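Local coordinates for protein thiamine pyrophosphokinase (PDB 2G9Z) that transfers a pyrophosphate group from ATP to thiamine, making the cofactor thiamine pyrophosphate, at residues G142-N154 with E174-A187. Residues are numbered along the deposited sequence; the frame is centred on the assembly and turned at random.
Sequences GSKIIRQSSQYYN and ENWFESIDEVDGLA. With VNP (3-[(4-amino-2-methylpyrimidin-5-yl)methyl]-5-(2-{[hydroxy(phosphonoamino)phosphoryl]oxy}ethyl)-4-methyl-1,3-thiazol-3-I um), chain H.
Lys-144 and Ile-146 of strand 144-147, an outermost strand of the mixed sheet that runs parallel to strand 122-125, meet Phe-177 in the connection from helix 155-170 to helix 185-195, which packs against this sheet edge in the catalytic domain. The lysine, extended beyond CG, crosses the phenyl ring at about a right angle, its CB over the face, 3.9 Å from the centroid in a CH-pi contact. Its NZ ends between two oxygens of Glu-174: the carboxylate OE2, met from the anti side at 2.6 Å in a salt bridge, and the carbonyl O, taken on a lone pair in the carbonyl plane. Phe-177 turns its ring toward the strand with CG between the backbone N and the carbonyl carbon (chi1 65°), and its CB is touched by Ile-146 CD1 at 3.5 Å while also lying over the centre of the Trp-176 ring. The other branch of Ile-146, CG2, touches both Ile-180 CD1 and Leu-186 CD1.

Beyond the strand the backbones pair directly. Ser-149 N donates to Glu-182 O almost straight, at 165°, and Ser-150 N donates to Val-183 O, tilted 30° from that carbonyl plane. Asp-181 OD1 closes an Asx turn on Val-183 N; Ser-150 OG receives Tyr-152 N in an ST turn. The ST turn leads into the pocket of the bound imido analogue of thiamine pyrophosphate, whose N4A lies above one face of the Tyr-152 ring, offset toward its rim, while Tyr-152 OH bonds Glu-26 of the second subunit. Tyr-153 faces back toward helix 185-195, where Ala-187 CB lies over its ring, 3.7 Å from Tyr-153 CZ.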
ATOM      1  N   GLY A 142      26.930  -0.582 -21.414  1.00 27.37           N
ATOM      2  CA  GLY A 142      26.716  -2.017 -21.492  1.00 26.03           C
ATOM      3  C   GLY A 142      25.415  -2.601 -20.981  1.00 26.33           C
ATOM      4  O   GLY A 142      25.197  -3.806 -21.116  1.00 25.59           O
ATOM      5  N   SER A 143      24.555  -1.778 -20.390  1.00 25.82           N
ATOM      6  CA  SER A 143      23.280  -2.278 -19.888  1.00 25.11           C
ATOM      7  C   SER A 143      22.493  -2.891 -21.040  1.00 24.52           C
ATOM      8  O   SER A 143      22.427  -2.313 -22.121  1.00 24.96           O
ATOM      9  CB  SER A 143      22.464  -1.138 -19.269  1.00 24.91           C
ATOM     10  OG  SER A 143      23.087  -0.630 -18.101  1.00 26.72           O
ATOM     11  N   LYS A 144      21.911  -4.064 -20.810  1.00 24.21           N
ATOM     12  CA  LYS A 144      21.110  -4.733 -21.827  1.00 23.53           C
ATOM     13  C   LYS A 144      19.726  -4.100 -21.824  1.00 23.40           C
ATOM     14  O   LYS A 144      18.991  -4.200 -20.837  1.00 21.99           O
ATOM     15  CB  LYS A 144      20.996  -6.228 -21.527  1.00 24.20           C
ATOM     16  CG  LYS A 144      22.338  -6.944 -21.458  1.00 26.81           C
ATOM     17  CD  LYS A 144      22.163  -8.420 -21.155  1.00 28.71           C
ATOM     18  CE  LYS A 144      23.505  -9.128 -21.087  1.00 31.60           C
ATOM     19  NZ  LYS A 144      23.343 -10.586 -20.843  1.00 34.99           N
ATOM     20  N   ILE A 145      19.377  -3.458 -22.934  1.00 20.95           N
ATOM     21  CA  ILE A 145      18.099  -2.780 -23.078  1.00 22.62           C
ATOM     22  C   ILE A 145      17.002  -3.649 -23.676  1.00 23.52           C
ATOM     23  O   ILE A 145      17.148  -4.182 -24.775  1.00 22.29           O
ATOM     24  CB  ILE A 145      18.237  -1.538 -23.974  1.00 23.24           C
ATOM     25  CG1 ILE A 145      19.365  -0.643 -23.457  1.00 26.33           C
ATOM     26  CG2 ILE A 145      16.906  -0.792 -24.040  1.00 25.41           C
ATOM     27  CD1 ILE A 145      19.213  -0.221 -22.012  1.00 25.27           C
ATOM     28  N   ILE A 146      15.892  -3.778 -22.958  1.00 21.60           N
ATOM     29  CA  ILE A 146      14.774  -4.566 -23.452  1.00 22.23           C
ATOM     30  C   ILE A 146      13.506  -3.727 -23.427  1.00 23.25           C
ATOM     31  O   ILE A 146      12.828  -3.644 -22.406  1.00 23.54           O
ATOM     32  CB  ILE A 146      14.556  -5.835 -22.604  1.00 21.69           C
ATOM     33  CG1 ILE A 146      15.844  -6.661 -22.557  1.00 21.26           C
ATOM     34  CG2 ILE A 146      13.428  -6.665 -23.196  1.00 20.39           C
ATOM     35  CD1 ILE A 146      15.729  -7.927 -21.722  1.00 22.02           C
ATOM     36  N   ARG A 147      13.194  -3.094 -24.552  1.00 24.02           N
ATOM     37  CA  ARG A 147      11.997  -2.273 -24.647  1.00 23.86           C
ATOM     38  C   ARG A 147      10.776  -3.131 -24.951  1.00 23.58           C
ATOM     39  O   ARG A 147      10.804  -3.985 -25.838  1.00 23.16           O
ATOM     40  CB  ARG A 147      12.165  -1.203 -25.732  1.00 28.82           C
ATOM     41  CG  ARG A 147      10.993  -0.229 -25.813  1.00 31.33           C
ATOM     42  CD  ARG A 147      11.403   1.092 -26.461  1.00 36.47           C
ATOM     43  NE  ARG A 147      10.341   2.093 -26.367  1.00 38.25           N
ATOM     44  CZ  ARG A 147      10.538   3.407 -26.446  1.00 40.74           C
ATOM     45  NH1 ARG A 147      11.763   3.890 -26.621  1.00 43.99           N
ATOM     46  NH2 ARG A 147       9.511   4.239 -26.343  1.00 42.26           N
ATOM     47  N   GLN A 148       9.706  -2.910 -24.196  1.00 21.59           N
ATOM     48  CA  GLN A 148       8.464  -3.653 -24.377  1.00 21.56           C
ATOM     49  C   GLN A 148       7.312  -2.661 -24.311  1.00 21.83           C
ATOM     50  O   GLN A 148       7.018  -2.110 -23.248  1.00 21.76           O
ATOM     51  CB  GLN A 148       8.319  -4.702 -23.275  1.00 21.21           C
ATOM     52  CG  GLN A 148       9.419  -5.746 -23.259  1.00 19.79           C
ATOM     53  CD  GLN A 148       9.276  -6.765 -24.381  1.00 23.63           C
ATOM     54  OE1 GLN A 148       9.685  -6.525 -25.523  1.00 25.42           O
ATOM     55  NE2 GLN A 148       8.678  -7.902 -24.063  1.00 20.67           N
ATOM     56  N   SER A 149       6.662  -2.436 -25.447  1.00 21.00           N
ATOM     57  CA  SER A 149       5.568  -1.480 -25.520  1.00 21.28           C
ATOM     58  C   SER A 149       4.195  -2.018 -25.127  1.00 21.31           C
ATOM     59  O   SER A 149       3.226  -1.266 -25.122  1.00 22.55           O
ATOM     60  CB  SER A 149       5.485  -0.899 -26.930  1.00 22.15           C
ATOM     61  OG  SER A 149       5.067  -1.888 -27.855  1.00 21.55           O
ATOM     62  N   SER A 150       4.096  -3.302 -24.796  1.00 21.02           N
ATOM     63  CA  SER A 150       2.797  -3.864 -24.426  1.00 20.68           C
ATOM     64  C   SER A 150       2.049  -3.023 -23.401  1.00 20.99           C
ATOM     65  O   SER A 150       2.632  -2.561 -22.420  1.00 20.21           O
ATOM     66  CB  SER A 150       2.939  -5.272 -23.865  1.00 21.33           C
ATOM     67  OG  SER A 150       1.689  -5.682 -23.331  1.00 21.88           O
ATOM     68  N   GLN A 151       0.749  -2.868 -23.629  1.00 22.64           N
ATOM     69  CA  GLN A 151      -0.131  -2.089 -22.765  0.50 22.12           C
ATOM     70  C   GLN A 151      -0.866  -2.945 -21.754  1.00 22.52           C
ATOM     71  O   GLN A 151      -1.723  -2.451 -21.020  1.00 22.88           O
ATOM     72  CB  GLN A 151      -1.169  -1.352 -23.614  0.50 23.05           C
ATOM     73  CG  GLN A 151      -0.561  -0.491 -24.690  0.50 26.54           C
ATOM     74  CD  GLN A 151       0.454   0.445 -24.113  0.50 28.80           C
ATOM     75  OE1 GLN A 151       1.114   1.200 -24.828  0.50 33.06           O
ATOM     76  NE2 GLN A 151       0.590   0.404 -22.797  0.50 30.57           N
ATOM     77  N   TYR A 152      -0.531  -4.225 -21.712  1.00 22.52           N
ATOM     78  CA  TYR A 152      -1.208  -5.138 -20.813  1.00 23.14           C
ATOM     79  C   TYR A 152      -0.361  -5.685 -19.672  1.00 23.41           C
ATOM     80  O   TYR A 152      -0.878  -6.354 -18.780  1.00 25.50           O
ATOM     81  CB  TYR A 152      -1.848  -6.247 -21.656  1.00 23.56           C
ATOM     82  CG  TYR A 152      -2.973  -5.685 -22.505  1.00 24.14           C
ATOM     83  CD1 TYR A 152      -4.296  -5.755 -22.074  1.00 23.23           C
ATOM     84  CD2 TYR A 152      -2.701  -4.969 -23.675  1.00 25.33           C
ATOM     85  CE1 TYR A 152      -5.321  -5.121 -22.776  1.00 23.15           C
ATOM     86  CE2 TYR A 152      -3.721  -4.328 -24.384  1.00 25.41           C
ATOM     87  CZ  TYR A 152      -5.028  -4.408 -23.924  1.00 24.43           C
ATOM     88  OH  TYR A 152      -6.041  -3.769 -24.601  1.00 26.14           O
ATOM     89  N   TYR A 153       0.931  -5.373 -19.689  1.00 23.15           N
ATOM     90  CA  TYR A 153       1.857  -5.788 -18.633  1.00 22.89           C
ATOM     91  C   TYR A 153       2.614  -4.529 -18.199  1.00 21.70           C
ATOM     92  O   TYR A 153       2.941  -3.696 -19.042  1.00 21.01           O
ATOM     93  CB  TYR A 153       2.872  -6.796 -19.173  1.00 26.82           C
ATOM     94  CG  TYR A 153       2.290  -8.079 -19.721  1.00 31.41           C
ATOM     95  CD1 TYR A 153       2.017  -9.159 -18.882  1.00 32.32           C
ATOM     96  CD2 TYR A 153       2.046  -8.225 -21.088  1.00 32.31           C
ATOM     97  CE1 TYR A 153       1.523 -10.362 -19.393  1.00 33.99           C
ATOM     98  CE2 TYR A 153       1.548  -9.421 -21.609  1.00 34.57           C
ATOM     99  CZ  TYR A 153       1.294 -10.485 -20.754  1.00 35.10           C
ATOM    100  OH  TYR A 153       0.833 -11.676 -21.267  1.00 36.95           O
ATOM    101  N   ASN A 154       2.896  -4.376 -16.907  1.00 20.67           N
ATOM    102  CA  ASN A 154       3.641  -3.198 -16.460  1.00 19.29           C
ATOM    103  C   ASN A 154       5.146  -3.476 -16.427  1.00 19.05           C
ATOM    104  O   ASN A 154       5.585  -4.609 -16.632  1.00 19.40           O
ATOM    105  CB  ASN A 154       3.165  -2.725 -15.075  1.00 20.03           C
ATOM    106  CG  ASN A 154       3.421  -3.744 -13.977  1.00 21.63           C
ATOM    107  OD1 ASN A 154       4.215  -4.672 -14.136  1.00 21.75           O
ATOM    108  ND2 ASN A 154       2.751  -3.563 -12.845  1.00 21.28           N
ATOM    109  N   GLU A 174      24.505 -14.480 -24.249  1.00 50.57           N
ATOM    110  CA  GLU A 174      24.436 -13.173 -23.604  1.00 49.63           C
ATOM    111  C   GLU A 174      23.451 -12.195 -24.253  1.00 48.00           C
ATOM    112  O   GLU A 174      23.003 -11.246 -23.608  1.00 47.27           O
ATOM    113  CB  GLU A 174      25.835 -12.546 -23.579  1.00 51.10           C
ATOM    114  CG  GLU A 174      26.057 -11.493 -22.497  1.00 52.87           C
ATOM    115  CD  GLU A 174      26.271 -12.101 -21.118  1.00 53.56           C
ATOM    116  OE1 GLU A 174      27.093 -13.034 -21.001  1.00 53.97           O
ATOM    117  OE2 GLU A 174      25.632 -11.639 -20.149  1.00 54.42           O
ATOM    118  N   ASN A 175      23.112 -12.419 -25.520  1.00 45.95           N
ATOM    119  CA  ASN A 175      22.187 -11.524 -26.217  1.00 44.01           C
ATOM    120  C   ASN A 175      20.857 -12.200 -26.545  1.00 41.66           C
ATOM    121  O   ASN A 175      20.221 -11.894 -27.553  1.00 40.98           O
ATOM    122  CB  ASN A 175      22.830 -11.003 -27.506  1.00 45.66           C
ATOM    123  CG  ASN A 175      22.930 -12.070 -28.577  1.00 47.50           C
ATOM    124  OD1 ASN A 175      23.499 -13.138 -28.354  1.00 48.43           O
ATOM    125  ND2 ASN A 175      22.374 -11.784 -29.750  1.00 48.49           N
ATOM    126  N   TRP A 176      20.443 -13.117 -25.682  1.00 38.75           N
ATOM    127  CA  TRP A 176      19.194 -13.846 -25.859  1.00 35.78           C
ATOM    128  C   TRP A 176      17.990 -12.920 -26.029  1.00 34.91           C
ATOM    129  O   TRP A 176      17.005 -13.280 -26.675  1.00 33.11           O
ATOM    130  CB  TRP A 176      18.945 -14.736 -24.645  1.00 35.14           C
ATOM    131  CG  TRP A 176      18.783 -13.937 -23.383  1.00 35.55           C
ATOM    132  CD1 TRP A 176      19.773 -13.540 -22.527  1.00 34.80           C
ATOM    133  CD2 TRP A 176      17.565 -13.374 -22.877  1.00 33.80           C
ATOM    134  NE1 TRP A 176      19.246 -12.763 -21.521  1.00 34.49           N
ATOM    135  CE2 TRP A 176      17.894 -12.645 -21.712  1.00 35.17           C
ATOM    136  CE3 TRP A 176      16.227 -13.414 -23.297  1.00 33.35           C
ATOM    137  CZ2 TRP A 176      16.930 -11.958 -20.960  1.00 33.96           C
ATOM    138  CZ3 TRP A 176      15.269 -12.730 -22.549  1.00 32.25           C
ATOM    139  CH2 TRP A 176      15.628 -12.012 -21.394  1.00 31.83           C
ATOM    140  N   PHE A 177      18.079 -11.731 -25.436  1.00 33.75           N
ATOM    141  CA  PHE A 177      16.999 -10.745 -25.457  1.00 32.31           C
ATOM    142  C   PHE A 177      16.840  -9.960 -26.747  1.00 34.54           C
ATOM    143  O   PHE A 177      15.788  -9.364 -26.987  1.00 32.42           O
ATOM    144  CB  PHE A 177      17.203  -9.738 -24.336  1.00 30.09           C
ATOM    145  CG  PHE A 177      18.440  -8.909 -24.499  1.00 29.43           C
ATOM    146  CD1 PHE A 177      19.687  -9.428 -24.169  1.00 28.46           C
ATOM    147  CD2 PHE A 177      18.363  -7.615 -25.006  1.00 28.56           C
ATOM    148  CE1 PHE A 177      20.842  -8.670 -24.340  1.00 28.80           C
ATOM    149  CE2 PHE A 177      19.512  -6.851 -25.181  1.00 30.08           C
ATOM    150  CZ  PHE A 177      20.755  -7.381 -24.847  1.00 27.72           C
ATOM    151  N   GLU A 178      17.882  -9.928 -27.565  1.00 36.25           N
ATOM    152  CA  GLU A 178      17.805  -9.172 -28.804  1.00 39.18           C
ATOM    153  C   GLU A 178      16.909  -9.871 -29.816  1.00 38.26           C
ATOM    154  O   GLU A 178      16.787 -11.095 -29.819  1.00 39.60           O
ATOM    155  CB  GLU A 178      19.209  -8.953 -29.380  1.00 41.68           C
ATOM    156  CG  GLU A 178      20.189  -8.375 -28.362  1.00 44.85           C
ATOM    157  CD  GLU A 178      21.427  -7.775 -29.000  1.00 47.40           C
ATOM    158  OE1 GLU A 178      22.030  -8.437 -29.871  1.00 48.75           O
ATOM    159  OE2 GLU A 178      21.800  -6.642 -28.622  1.00 48.02           O
ATOM    160  N   SER A 179      16.258  -9.075 -30.653  1.00 37.35           N
ATOM    161  CA  SER A 179      15.369  -9.595 -31.681  1.00 36.94           C
ATOM    162  C   SER A 179      14.074 -10.222 -31.170  1.00 35.05           C
ATOM    163  O   SER A 179      13.383 -10.904 -31.924  1.00 33.97           O
ATOM    164  CB  SER A 179      16.114 -10.600 -32.565  1.00 39.36           C
ATOM    165  OG  SER A 179      17.014  -9.929 -33.430  1.00 43.18           O
ATOM    166  N   ILE A 180      13.745 -10.003 -29.898  1.00 32.62           N
ATOM    167  CA  ILE A 180      12.496 -10.541 -29.365  1.00 30.69           C
ATOM    168  C   ILE A 180      11.415  -9.563 -29.793  1.00 28.83           C
ATOM    169  O   ILE A 180      11.718  -8.431 -30.168  1.00 28.29           O
ATOM    170  CB  ILE A 180      12.495 -10.626 -27.826  1.00 30.40           C
ATOM    171  CG1 ILE A 180      12.503  -9.221 -27.219  1.00 31.25           C
ATOM    172  CG2 ILE A 180      13.692 -11.422 -27.352  1.00 30.99           C
ATOM    173  CD1 ILE A 180      12.195  -9.204 -25.735  1.00 31.93           C
ATOM    174  N   ASP A 181      10.160  -9.989 -29.752  1.00 27.66           N
ATOM    175  CA  ASP A 181       9.077  -9.105 -30.154  1.00 26.59           C
ATOM    176  C   ASP A 181       9.091  -7.850 -29.280  1.00 26.45           C
ATOM    177  O   ASP A 181       9.250  -7.933 -28.061  1.00 24.62           O
ATOM    178  CB  ASP A 181       7.735  -9.830 -30.045  1.00 26.22           C
ATOM    179  CG  ASP A 181       6.589  -9.007 -30.582  1.00 29.85           C
ATOM    180  OD1 ASP A 181       6.216  -8.006 -29.934  1.00 30.27           O
ATOM    181  OD2 ASP A 181       6.065  -9.356 -31.660  1.00 32.49           O
ATOM    182  N   GLU A 182       8.924  -6.696 -29.925  1.00 27.28           N
ATOM    183  CA  GLU A 182       8.945  -5.386 -29.273  1.00 29.00           C
ATOM    184  C   GLU A 182       7.747  -5.034 -28.396  1.00 27.69           C
ATOM    185  O   GLU A 182       7.826  -4.114 -27.582  1.00 26.15           O
ATOM    186  CB  GLU A 182       9.103  -4.292 -30.329  1.00 31.85           C
ATOM    187  CG  GLU A 182      10.432  -4.308 -31.049  1.00 38.83           C
ATOM    188  CD  GLU A 182      10.487  -3.290 -32.172  1.00 42.16           C
ATOM    189  OE1 GLU A 182      10.099  -2.125 -31.934  1.00 43.82           O
ATOM    190  OE2 GLU A 182      10.922  -3.652 -33.289  1.00 44.41           O
ATOM    191  N   VAL A 183       6.639  -5.740 -28.572  1.00 26.11           N
ATOM    192  CA  VAL A 183       5.449  -5.464 -27.783  1.00 25.41           C
ATOM    193  C   VAL A 183       5.449  -6.289 -26.503  1.00 26.30           C
ATOM    194  O   VAL A 183       5.479  -5.743 -25.398  1.00 25.36           O
ATOM    195  CB  VAL A 183       4.165  -5.760 -28.593  1.00 26.52           C
ATOM    196  CG1 VAL A 183       2.924  -5.478 -27.745  1.00 25.22           C
ATOM    197  CG2 VAL A 183       4.144  -4.902 -29.850  1.00 26.33           C
ATOM    198  N   ASP A 184       5.431  -7.606 -26.647  1.00 25.31           N
ATOM    199  CA  ASP A 184       5.414  -8.476 -25.479  1.00 26.60           C
ATOM    200  C   ASP A 184       6.261  -9.727 -25.683  1.00 25.12           C
ATOM    201  O   ASP A 184       5.874 -10.823 -25.281  1.00 23.93           O
ATOM    202  CB  ASP A 184       3.966  -8.852 -25.145  1.00 26.44           C
ATOM    203  CG  ASP A 184       3.209  -9.385 -26.349  1.00 30.67           C
ATOM    204  OD1 ASP A 184       3.698  -9.217 -27.485  1.00 28.71           O
ATOM    205  OD2 ASP A 184       2.119  -9.963 -26.162  1.00 33.91           O
ATOM    206  N   GLY A 185       7.423  -9.546 -26.305  1.00 25.73           N
ATOM    207  CA  GLY A 185       8.316 -10.663 -26.559  1.00 25.29           C
ATOM    208  C   GLY A 185       8.701 -11.420 -25.301  1.00 25.79           C
ATOM    209  O   GLY A 185       8.758 -12.651 -25.306  1.00 25.67           O
ATOM    210  N   LEU A 186       8.968 -10.695 -24.218  1.00 24.86           N
ATOM    211  CA  LEU A 186       9.336 -11.340 -22.960  1.00 25.83           C
ATOM    212  C   LEU A 186       8.212 -12.249 -22.479  1.00 25.23           C
ATOM    213  O   LEU A 186       8.449 -13.396 -22.085  1.00 23.76           O
ATOM    214  CB  LEU A 186       9.639 -10.298 -21.877  1.00 23.85           C
ATOM    215  CG  LEU A 186      10.858  -9.393 -22.072  1.00 23.06           C
ATOM    216  CD1 LEU A 186      10.943  -8.410 -20.902  1.00 22.76           C
ATOM    217  CD2 LEU A 186      12.129 -10.237 -22.163  1.00 24.75           C
ATOM    218  N   ALA A 187       6.989 -11.728 -22.512  1.00 25.20           N
ATOM    219  CA  ALA A 187       5.819 -12.482 -22.076  1.00 27.05           C
ATOM    220  C   ALA A 187       5.629 -13.703 -22.967  1.00 28.41           C
ATOM    221  O   ALA A 187       5.395 -14.809 -22.477  1.00 29.31           O
ATOM    222  CB  ALA A 187       4.581 -11.599 -22.128  1.00 26.53           C
TER
HETATM  223  O2G VNP H 602       2.557   3.517 -17.581  1.00 25.36           O
HETATM  224  PG  VNP H 602       2.829   3.532 -15.997  1.00 23.09           P
HETATM  225  O3G VNP H 602       1.623   3.969 -15.258  1.00 25.09           O
HETATM  226  O1G VNP H 602       4.067   4.535 -15.770  1.00 27.22           O
HETATM  227  N3B VNP H 602       3.319   2.048 -15.549  1.00 19.43           N
HETATM  228  PB  VNP H 602       4.127   1.245 -16.704  1.00 19.62           P
HETATM  229  O2B VNP H 602       4.652  -0.013 -16.130  1.00 17.72           O
HETATM  230  O1B VNP H 602       5.103   2.177 -17.312  1.00 18.11           O
HETATM  231  O1  VNP H 602       3.005   0.902 -17.809  1.00 18.43           O
HETATM  232  C7  VNP H 602       1.847   0.097 -17.557  1.00 19.81           C
HETATM  233  C12 VNP H 602       1.476  -0.549 -18.894  1.00 17.42           C
HETATM  234  C11 VNP H 602       0.197  -1.390 -18.924  1.00 18.58           C
HETATM  235  C10 VNP H 602      -1.123  -0.624 -19.035  1.00 17.89           C
HETATM  236  CM4 VNP H 602      -1.244   0.718 -19.761  1.00 16.56           C
HETATM  237  S1  VNP H 602      -0.163  -2.455 -17.487  1.00 17.68           S
HETATM  238  C9  VNP H 602      -1.893  -2.299 -17.696  1.00 16.92           C
HETATM  239  N5  VNP H 602      -2.157  -1.215 -18.426  1.00 16.80           N
HETATM  240  C7A VNP H 602      -3.501  -0.618 -18.496  1.00 13.96           C
HETATM  241  C5A VNP H 602      -4.632  -1.628 -18.282  1.00 14.08           C
HETATM  242  C6A VNP H 602      -5.426  -1.434 -17.159  1.00 13.05           C
HETATM  243  N1A VNP H 602      -6.496  -2.181 -16.947  1.00 12.94           N
HETATM  244  C2A VNP H 602      -6.842  -3.148 -17.805  1.00 13.93           C
HETATM  245  CM2 VNP H 602      -8.104  -3.973 -17.548  1.00 15.77           C
HETATM  246  N3A VNP H 602      -6.099  -3.380 -18.898  1.00 13.73           N
HETATM  247  C4A VNP H 602      -5.006  -2.647 -19.154  1.00 14.69           C
HETATM  248  N4A VNP H 602      -4.288  -2.916 -20.240  1.00 17.85           N
HETATM  249  O   HOH W   1       0.480  -7.214 -24.977  0.85 26.75           O